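Local coordinates for protein putative PLP-dependent aminotransferase (Bacillus cereus ATCC 10987, PDB 3JU7) that probably works as a pyridoxal phosphate-dependent aminotransferase of the DegT/DnrJ/EryC1/StrS family, at residues A[176-181]-A[202-207]. Sequence-based numbering, arbitrary orientation.
Sequences GQDFSG and YSKNEE
K204 N donates to F179 O (2.9 Å) where the loop 176-181, opened by a type II beta turn from G176 to F179, runs past the end of strand 199-203; D178 CA and K204 CA come within 4.8 Å. With CG set anti to the backbone N (chi1 170°), the Y202 ring lies against this turn: Y202 CE2 comes 3.3 Å from G176 O, and F179 N sits at the ring edge. Y202 OH takes the amide hydrogen of D178 N (3.0 Å, 152° at the hydrogen) and also bonds R53 O, so the hydroxyl of the buried Y202 is held by two backbone groups, while F50 stacks on the ring. D178 and K204 lie side by side, pointing the same way; K204 NZ reaches D178 OD1 at 3.2 Å, a weak bond within a salt bridge. Q177 NE2 donates to D178 OD1 (2.8 Å) from above the carboxylate plane and also bonds F50 O, while D178 OD2 pairs with R53, so two cationic groups flank the acid. On the strand side, S203 OG donates to G181 O (2.6 Å) and accepts from N205 N (2.9 Å). At one end of two inner, antiparallel strands of a mixed sheet, the entry to 182-186 thus meets the exit of 199-203, which an ST turn at S203 and the N-cap N205, bonding D208 N, carry into helix 206-215.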
loop_
_atom_site.group_PDB
_atom_site.type_symbol
_atom_site.label_atom_id
_atom_site.label_comp_id
_atom_site.label_asym_id
_atom_site.label_seq_id
_atom_site.Cartn_x
_atom_site.Cartn_y
_atom_site.Cartn_z
ATOM N N GLY A 176 18.542 10.241 11.524
ATOM C CA GLY A 176 18.678 10.160 10.070
ATOM C C GLY A 176 19.066 11.454 9.353
ATOM O O GLY A 176 19.279 11.465 8.132
ATOM N N GLN A 177 19.157 12.536 10.116
ATOM C CA GLN A 177 19.376 13.881 9.563
ATOM C C GLN A 177 20.547 13.872 8.588
ATOM O O GLN A 177 21.610 13.313 8.905
ATOM C CB GLN A 177 19.625 14.870 10.701
ATOM C CG GLN A 177 19.895 16.349 10.270
ATOM C CD GLN A 177 18.649 17.009 9.706
ATOM O OE1 GLN A 177 17.630 17.105 10.402
ATOM N NE2 GLN A 177 18.696 17.415 8.427
ATOM N N ASP A 178 20.334 14.454 7.407
ATOM C CA ASP A 178 21.371 14.643 6.406
ATOM C C ASP A 178 21.912 13.347 5.805
ATOM O O ASP A 178 22.884 13.381 5.086
ATOM C CB ASP A 178 22.549 15.492 6.953
ATOM C CG ASP A 178 22.132 16.925 7.321
ATOM O OD1 ASP A 178 21.035 17.347 6.929
ATOM O OD2 ASP A 178 22.894 17.633 8.027
ATOM N N PHE A 179 21.299 12.201 6.076
ATOM C CA PHE A 179 21.796 10.958 5.493
ATOM C C PHE A 179 21.607 10.971 3.966
ATOM O O PHE A 179 20.531 11.363 3.444
ATOM C CB PHE A 179 21.067 9.801 6.101
ATOM C CG PHE A 179 21.559 8.447 5.665
ATOM C CD1 PHE A 179 22.871 8.044 5.923
ATOM C CD2 PHE A 179 20.688 7.557 5.082
ATOM C CE1 PHE A 179 23.319 6.771 5.584
ATOM C CE2 PHE A 179 21.095 6.249 4.755
ATOM C CZ PHE A 179 22.415 5.857 4.987
ATOM N N SER A 180 22.652 10.544 3.257
ATOM C CA SER A 180 22.619 10.499 1.804
ATOM C C SER A 180 21.700 9.443 1.244
ATOM O O SER A 180 21.168 9.625 0.165
ATOM C CB SER A 180 24.004 10.215 1.269
ATOM O OG SER A 180 24.823 11.295 1.596
ATOM N N GLY A 181 21.577 8.316 1.940
ATOM C CA GLY A 181 20.685 7.255 1.506
ATOM C C GLY A 181 19.247 7.598 1.829
ATOM O O GLY A 181 18.861 8.774 1.880
ATOM N N TYR A 202 12.705 9.667 4.313
ATOM C CA TYR A 202 13.536 10.872 4.367
ATOM C C TYR A 202 14.819 10.614 3.587
ATOM O O TYR A 202 15.347 9.507 3.620
ATOM C CB TYR A 202 13.947 11.208 5.808
ATOM C CG TYR A 202 14.992 12.285 5.851
ATOM C CD1 TYR A 202 14.636 13.634 5.770
ATOM C CD2 TYR A 202 16.353 11.972 5.905
ATOM C CE1 TYR A 202 15.601 14.636 5.778
ATOM C CE2 TYR A 202 17.323 12.981 5.913
ATOM C CZ TYR A 202 16.939 14.306 5.870
ATOM O OH TYR A 202 17.906 15.297 5.876
ATOM N N SER A 203 15.301 11.628 2.884
ATOM C CA SER A 203 16.668 11.606 2.346
ATOM C C SER A 203 17.171 13.025 2.289
ATOM O O SER A 203 16.410 14.000 2.148
ATOM C CB SER A 203 16.785 10.916 0.979
ATOM O OG SER A 203 18.124 10.860 0.514
ATOM N N LYS A 204 18.472 13.153 2.451
ATOM C CA LYS A 204 19.096 14.420 2.165
ATOM C C LYS A 204 18.980 14.673 0.650
ATOM O O LYS A 204 18.978 15.828 0.209
ATOM C CB LYS A 204 20.532 14.384 2.630
ATOM C CG LYS A 204 21.331 15.636 2.330
ATOM C CD LYS A 204 20.837 16.828 3.088
ATOM C CE LYS A 204 21.868 17.965 3.006
ATOM N NZ LYS A 204 21.776 18.845 4.177
ATOM N N ASN A 205 18.847 13.593 -0.131
ATOM C CA ASN A 205 18.776 13.705 -1.583
ATOM C C ASN A 205 17.365 14.014 -2.066
ATOM O O ASN A 205 16.518 13.127 -2.189
ATOM C CB ASN A 205 19.302 12.435 -2.222
ATOM C CG ASN A 205 19.481 12.572 -3.716
ATOM O OD1 ASN A 205 18.595 13.057 -4.447
ATOM N ND2 ASN A 205 20.622 12.105 -4.193
ATOM N N GLU A 206 17.122 15.283 -2.353
ATOM C CA GLU A 206 15.791 15.768 -2.699
ATOM C C GLU A 206 15.298 15.193 -4.002
ATOM O O GLU A 206 14.150 14.781 -4.089
ATOM C CB GLU A 206 15.784 17.299 -2.760
ATOM C CG GLU A 206 16.117 17.944 -1.400
ATOM C CD GLU A 206 16.090 19.457 -1.427
ATOM O OE1 GLU A 206 15.326 20.050 -2.228
ATOM O OE2 GLU A 206 16.839 20.070 -0.636
ATOM N N GLU A 207 16.162 15.136 -5.010
ATOM C CA GLU A 207 15.790 14.545 -6.296
ATOM C C GLU A 207 15.318 13.101 -6.118
ATOM O O GLU A 207 14.306 12.718 -6.688
ATOM C CB GLU A 207 16.980 14.581 -7.274
ATOM C CG GLU A 207 17.410 15.983 -7.745
#